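Local coordinates for zinc uptake regulation protein (Escherichia coli, PDB 4MTE), which represses the zinc-uptake genes znuACB by binding their operator DNA with zinc as cofactor, as a winged-helix regulator of the Fur family, at residues D[76-84]-D[134-142]. Numbering follows the deposited sequence.
Sequences VHKVESTNS and HNVIEAHGL. With ZN (zinc ion), chain N; nucleotides of chain F.
The carboxylate of Glu-138 overlaps the backbone turn at Glu-80 and Ser-81. Glu-138 OE2 accepts the amide N of Glu-80 at 2.6 Å (N-H...O 154°) and Glu-138 OE1 that of Ser-81 at 2.7 Å, each through its syn lone pair, so the two oxygens take one N-H each from consecutive residues, which limits rotation of the carboxylate. Ser-81 OG donates to Glu-138 OE1 as well, at 2.7 Å, nearly in line with its C-O bond. The same OG of Ser-81 accepts from His-140 NE2 at 2.6 Å, only 11° out of the imidazole plane; chi1 of 63° lets it meet both partners. His-140 ND1 is held by Asp-104. Val-79 CG1 packs on Glu-138 OE1 at 3.6 Å. An alanine in place of Glu-138 would probably leave both amides and the Ser-81 hydroxyl proton without their acceptor, the His-140 bond still holding OG. Strand 76-79, leading into the turn, carries His-77, a zinc ligand with Cys-88, His-96 and Glu-111, and Lys-78, whose NZ bonds OP1 of DA21 of the DNA. Strand 131-140 pairs antiparallel with the second subunit; the His-140 to Ser-81 to Glu-138 relay joins the wing to it, consistent with coupling of zinc, dimer and DNA.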
ATOM      1  N   VAL D  76      -0.070  30.054   5.347  1.00 46.12           N
ATOM      2  CA  VAL D  76      -0.523  28.858   4.644  1.00 46.25           C
ATOM      3  C   VAL D  76      -1.674  28.203   5.398  1.00 44.24           C
ATOM      4  O   VAL D  76      -1.773  28.319   6.620  1.00 33.04           O
ATOM      5  CB  VAL D  76       0.642  27.845   4.482  1.00 46.75           C
ATOM      6  CG1 VAL D  76       0.167  26.538   3.845  1.00 58.63           C
ATOM      7  CG2 VAL D  76       1.770  28.462   3.661  1.00 44.19           C
ATOM      8  N   HIS D  77      -2.554  27.544   4.650  1.00 35.80           N
ATOM      9  CA  HIS D  77      -3.598  26.707   5.223  1.00 34.05           C
ATOM     10  C   HIS D  77      -3.388  25.273   4.774  1.00 54.18           C
ATOM     11  O   HIS D  77      -2.942  25.015   3.648  1.00 41.79           O
ATOM     12  CB  HIS D  77      -4.983  27.165   4.773  1.00 42.02           C
ATOM     13  CG  HIS D  77      -5.352  28.533   5.251  1.00 57.65           C
ATOM     14  ND1 HIS D  77      -5.500  28.841   6.584  1.00 49.75           N
ATOM     15  CD2 HIS D  77      -5.612  29.672   4.568  1.00 39.49           C
ATOM     16  CE1 HIS D  77      -5.829  30.116   6.704  1.00 50.36           C
ATOM     17  NE2 HIS D  77      -5.903  30.641   5.497  1.00 66.86           N
ATOM     18  N   LYS D  78      -3.715  24.347   5.666  1.00 38.54           N
ATOM     19  CA  LYS D  78      -3.742  22.936   5.337  1.00 37.99           C
ATOM     20  C   LYS D  78      -5.144  22.578   4.867  1.00 37.99           C
ATOM     21  O   LYS D  78      -6.131  22.910   5.525  1.00 40.89           O
ATOM     22  CB  LYS D  78      -3.383  22.100   6.565  1.00 42.34           C
ATOM     23  CG  LYS D  78      -3.344  20.606   6.304  1.00 48.74           C
ATOM     24  CD  LYS D  78      -3.067  19.834   7.579  1.00 69.09           C
ATOM     25  CE  LYS D  78      -2.917  18.347   7.311  1.00 57.80           C
ATOM     26  NZ  LYS D  78      -1.710  18.057   6.493  1.00 53.23           N
ATOM     27  N   VAL D  79      -5.226  21.905   3.724  1.00 37.51           N
ATOM     28  CA  VAL D  79      -6.493  21.393   3.220  1.00 41.34           C
ATOM     29  C   VAL D  79      -6.664  19.961   3.731  1.00 39.84           C
ATOM     30  O   VAL D  79      -5.989  19.044   3.265  1.00 34.82           O
ATOM     31  CB  VAL D  79      -6.537  21.414   1.676  1.00 45.50           C
ATOM     32  CG1 VAL D  79      -7.948  21.131   1.177  1.00 41.84           C
ATOM     33  CG2 VAL D  79      -6.025  22.755   1.143  1.00 49.31           C
ATOM     34  N   GLU D  80      -7.577  19.783   4.686  1.00 41.99           N
ATOM     35  CA  GLU D  80      -7.691  18.543   5.455  1.00 52.00           C
ATOM     36  C   GLU D  80      -8.392  17.398   4.720  1.00 53.42           C
ATOM     37  O   GLU D  80      -8.119  16.230   4.996  1.00 49.31           O
ATOM     38  CB  GLU D  80      -8.444  18.814   6.759  1.00 46.03           C
ATOM     39  CG  GLU D  80      -7.809  19.870   7.653  1.00 49.73           C
ATOM     40  CD  GLU D  80      -6.582  19.365   8.388  1.00 54.29           C
ATOM     41  OE1 GLU D  80      -6.134  18.233   8.111  1.00 59.70           O
ATOM     42  OE2 GLU D  80      -6.068  20.106   9.252  1.00 66.38           O
ATOM     43  N   SER D  81      -9.308  17.723   3.812  1.00 51.07           N
ATOM     44  CA  SER D  81     -10.048  16.692   3.087  1.00 51.84           C
ATOM     45  C   SER D  81      -9.109  15.988   2.119  1.00 47.01           C
ATOM     46  O   SER D  81      -9.205  14.778   1.905  1.00 67.63           O
ATOM     47  CB  SER D  81     -11.233  17.292   2.340  1.00 58.93           C
ATOM     48  OG  SER D  81     -10.804  18.217   1.358  1.00 60.22           O
ATOM     49  N   THR D  82      -8.206  16.764   1.532  1.00 54.77           N
ATOM     50  CA  THR D  82      -7.052  16.221   0.839  1.00 47.08           C
ATOM     51  C   THR D  82      -5.970  16.088   1.902  1.00 52.53           C
ATOM     52  O   THR D  82      -6.274  15.966   3.087  1.00 63.56           O
ATOM     53  CB  THR D  82      -6.571  17.161  -0.289  1.00 51.60           C
ATOM     54  OG1 THR D  82      -6.122  18.400   0.274  1.00 51.38           O
ATOM     55  CG2 THR D  82      -7.697  17.440  -1.277  1.00 48.61           C
ATOM     56  N   ASN D  83      -4.712  16.111   1.493  1.00 44.99           N
ATOM     57  CA  ASN D  83      -3.615  16.240   2.442  1.00 43.22           C
ATOM     58  C   ASN D  83      -2.602  17.178   1.814  1.00 49.88           C
ATOM     59  O   ASN D  83      -1.427  16.846   1.641  1.00 52.45           O
ATOM     60  CB  ASN D  83      -3.025  14.874   2.793  1.00 50.04           C
ATOM     61  CG  ASN D  83      -3.979  14.025   3.620  1.00 52.46           C
ATOM     62  OD1 ASN D  83      -4.185  14.280   4.807  1.00 42.25           O
ATOM     63  ND2 ASN D  83      -4.570  13.015   2.993  1.00 57.38           N
ATOM     64  N   SER D  84      -3.104  18.362   1.477  1.00 43.08           N
ATOM     65  CA  SER D  84      -2.387  19.339   0.676  1.00 49.41           C
ATOM     66  C   SER D  84      -2.291  20.654   1.431  1.00 43.64           C
ATOM     67  O   SER D  84      -2.880  20.809   2.502  1.00 41.53           O
ATOM     68  CB  SER D  84      -3.123  19.557  -0.647  1.00 39.86           C
ATOM     69  OG  SER D  84      -3.397  18.322  -1.285  1.00 79.24           O
ATOM     70  N   HIS D 134     -11.744  26.238  16.409  1.00 69.74           N
ATOM     71  CA  HIS D 134     -11.347  26.332  15.013  1.00 67.72           C
ATOM     72  C   HIS D 134     -12.330  25.592  14.112  1.00 68.86           C
ATOM     73  O   HIS D 134     -12.909  24.578  14.504  1.00 59.62           O
ATOM     74  CB  HIS D 134      -9.939  25.766  14.827  1.00 71.23           C
ATOM     75  CG  HIS D 134      -9.447  25.819  13.419  1.00 91.91           C
ATOM     76  ND1 HIS D 134      -9.620  26.929  12.608  1.00 97.33           N
ATOM     77  CD2 HIS D 134      -8.788  24.914  12.661  1.00 86.44           C
ATOM     78  CE1 HIS D 134      -9.092  26.698  11.427  1.00107.90           C
ATOM     79  NE2 HIS D 134      -8.576  25.474  11.429  1.00106.55           N
ATOM     80  N   ASN D 135     -12.501  26.115  12.902  1.00 64.63           N
ATOM     81  CA  ASN D 135     -13.411  25.540  11.919  1.00 58.57           C
ATOM     82  C   ASN D 135     -12.677  25.035  10.689  1.00 65.36           C
ATOM     83  O   ASN D 135     -11.699  25.634  10.243  1.00 65.22           O
ATOM     84  CB  ASN D 135     -14.446  26.580  11.483  1.00 61.02           C
ATOM     85  CG  ASN D 135     -15.646  26.637  12.404  1.00 70.33           C
ATOM     86  OD1 ASN D 135     -15.728  25.906  13.389  1.00 67.62           O
ATOM     87  ND2 ASN D 135     -16.587  27.516  12.087  1.00 87.10           N
ATOM     88  N   VAL D 136     -13.168  23.928  10.147  1.00 52.37           N
ATOM     89  CA  VAL D 136     -12.688  23.405   8.878  1.00 59.56           C
ATOM     90  C   VAL D 136     -13.861  23.359   7.913  1.00 50.04           C
ATOM     91  O   VAL D 136     -14.752  22.521   8.046  1.00 55.43           O
ATOM     92  CB  VAL D 136     -12.086  21.994   9.034  1.00 52.50           C
ATOM     93  CG1 VAL D 136     -11.593  21.469   7.686  1.00 55.71           C
ATOM     94  CG2 VAL D 136     -10.959  22.009  10.059  1.00 50.16           C
ATOM     95  N   ILE D 137     -13.864  24.278   6.955  1.00 51.53           N
ATOM     96  CA  ILE D 137     -14.890  24.306   5.923  1.00 57.48           C
ATOM     97  C   ILE D 137     -14.230  24.105   4.571  1.00 51.31           C
ATOM     98  O   ILE D 137     -13.458  24.946   4.112  1.00 60.29           O
ATOM     99  CB  ILE D 137     -15.682  25.625   5.917  1.00 62.93           C
ATOM    100  CG1 ILE D 137     -15.973  26.082   7.348  1.00 56.91           C
ATOM    101  CG2 ILE D 137     -16.971  25.459   5.121  1.00 68.62           C
ATOM    102  CD1 ILE D 137     -14.971  27.086   7.878  1.00 81.41           C
ATOM    103  N   GLU D 138     -14.529  22.972   3.949  1.00 53.53           N
ATOM    104  CA  GLU D 138     -13.953  22.624   2.662  1.00 61.59           C
ATOM    105  C   GLU D 138     -15.040  22.070   1.755  1.00 61.66           C
ATOM    106  O   GLU D 138     -15.720  21.103   2.101  1.00 63.46           O
ATOM    107  CB  GLU D 138     -12.824  21.608   2.846  1.00 54.69           C
ATOM    108  CG  GLU D 138     -11.674  22.136   3.694  1.00 63.30           C
ATOM    109  CD  GLU D 138     -10.589  21.105   3.933  1.00 70.62           C
ATOM    110  OE1 GLU D 138     -10.661  20.012   3.335  1.00 65.18           O
ATOM    111  OE2 GLU D 138      -9.663  21.390   4.721  1.00 59.07           O
ATOM    112  N   ALA D 139     -15.203  22.705   0.599  1.00 63.29           N
ATOM    113  CA  ALA D 139     -16.239  22.334  -0.352  1.00 71.73           C
ATOM    114  C   ALA D 139     -15.604  21.685  -1.573  1.00 78.67           C
ATOM    115  O   ALA D 139     -14.600  22.172  -2.094  1.00 78.99           O
ATOM    116  CB  ALA D 139     -17.047  23.561  -0.754  1.00 53.97           C
ATOM    117  N   HIS D 140     -16.191  20.577  -2.015  1.00 59.79           N
ATOM    118  CA  HIS D 140     -15.724  19.868  -3.199  1.00 71.04           C
ATOM    119  C   HIS D 140     -16.750  19.966  -4.315  1.00 90.57           C
ATOM    120  O   HIS D 140     -17.955  19.980  -4.065  1.00 86.90           O
ATOM    121  CB  HIS D 140     -15.447  18.403  -2.867  1.00 80.22           C
ATOM    122  CG  HIS D 140     -14.263  18.207  -1.976  1.00 85.66           C
ATOM    123  ND1 HIS D 140     -13.007  17.917  -2.461  1.00 88.73           N
ATOM    124  CD2 HIS D 140     -14.143  18.275  -0.630  1.00 76.65           C
ATOM    125  CE1 HIS D 140     -12.164  17.808  -1.450  1.00 83.30           C
ATOM    126  NE2 HIS D 140     -12.827  18.020  -0.329  1.00 84.56           N
ATOM    127  N   GLY D 141     -16.262  20.035  -5.547  1.00 80.79           N
ATOM    128  CA  GLY D 141     -17.125  20.116  -6.707  1.00 85.17           C
ATOM    129  C   GLY D 141     -16.349  20.508  -7.946  1.00 98.75           C
ATOM    130  O   GLY D 141     -15.245  20.012  -8.173  1.00 84.95           O
ATOM    131  N   LEU D 142     -16.927  21.404  -8.741  1.00 96.81           N
ATOM    132  CA  LEU D 142     -16.290  21.879  -9.966  1.00 93.67           C
ATOM    133  C   LEU D 142     -16.323  23.402 -10.056  1.00 95.03           C
ATOM    134  O   LEU D 142     -17.328  24.033  -9.724  1.00 87.36           O
ATOM    135  CB  LEU D 142     -16.981  21.269 -11.188  1.00 91.33           C
ATOM    136  CG  LEU D 142     -16.883  19.747 -11.320  1.00 93.03           C
ATOM    137  CD1 LEU D 142     -17.819  19.246 -12.412  1.00 96.12           C
ATOM    138  CD2 LEU D 142     -15.446  19.316 -11.595  1.00 96.33           C
TER
HETATM  139 ZN    ZN N 202      -6.505  32.371   4.653  1.00 52.81          ZN
ATOM    140  P    DA F  21       0.451  15.011   5.366  1.00 33.68           P
ATOM    141  OP1  DA F  21      -0.721  15.564   6.075  1.00 42.26           O
ATOM    142  OP2  DA F  21       1.144  15.805   4.328  1.00 49.82           O
ATOM    143  O5'  DA F  21       1.529  14.604   6.465  1.00 40.76           O
ATOM    144  C5'  DA F  21       1.097  13.784   7.532  1.00 36.10           C
ATOM    145  C4'  DA F  21       2.250  13.426   8.451  1.00 32.21           C
ATOM    146  O4'  DA F  21       3.195  12.590   7.743  1.00 38.98           O
ATOM    147  C3'  DA F  21       3.068  14.602   8.981  1.00 34.23           C
ATOM    148  O3'  DA F  21       2.746  14.757  10.353  1.00 36.65           O
ATOM    149  C2'  DA F  21       4.531  14.213   8.736  1.00 40.26           C
ATOM    150  C1'  DA F  21       4.431  12.729   8.407  1.00 36.57           C
ATOM    151  N9   DA F  21       5.480  12.187   7.550  1.00 29.08           N
ATOM    152  C8   DA F  21       5.675  12.398   6.212  1.00 26.77           C
ATOM    153  N7   DA F  21       6.710  11.751   5.721  1.00 31.42           N
ATOM    154  C5   DA F  21       7.218  11.065   6.812  1.00 38.75           C
ATOM    155  C6   DA F  21       8.312  10.192   6.973  1.00 33.78           C
ATOM    156  N6   DA F  21       9.144   9.827   5.991  1.00 26.53           N
ATOM    157  N1   DA F  21       8.522   9.698   8.206  1.00 29.94           N
ATOM    158  C2   DA F  21       7.707  10.042   9.206  1.00 34.94           C
ATOM    159  N3   DA F  21       6.653  10.847   9.179  1.00 37.96           N
ATOM    160  C4   DA F  21       6.468  11.326   7.944  1.00 26.31           C
TER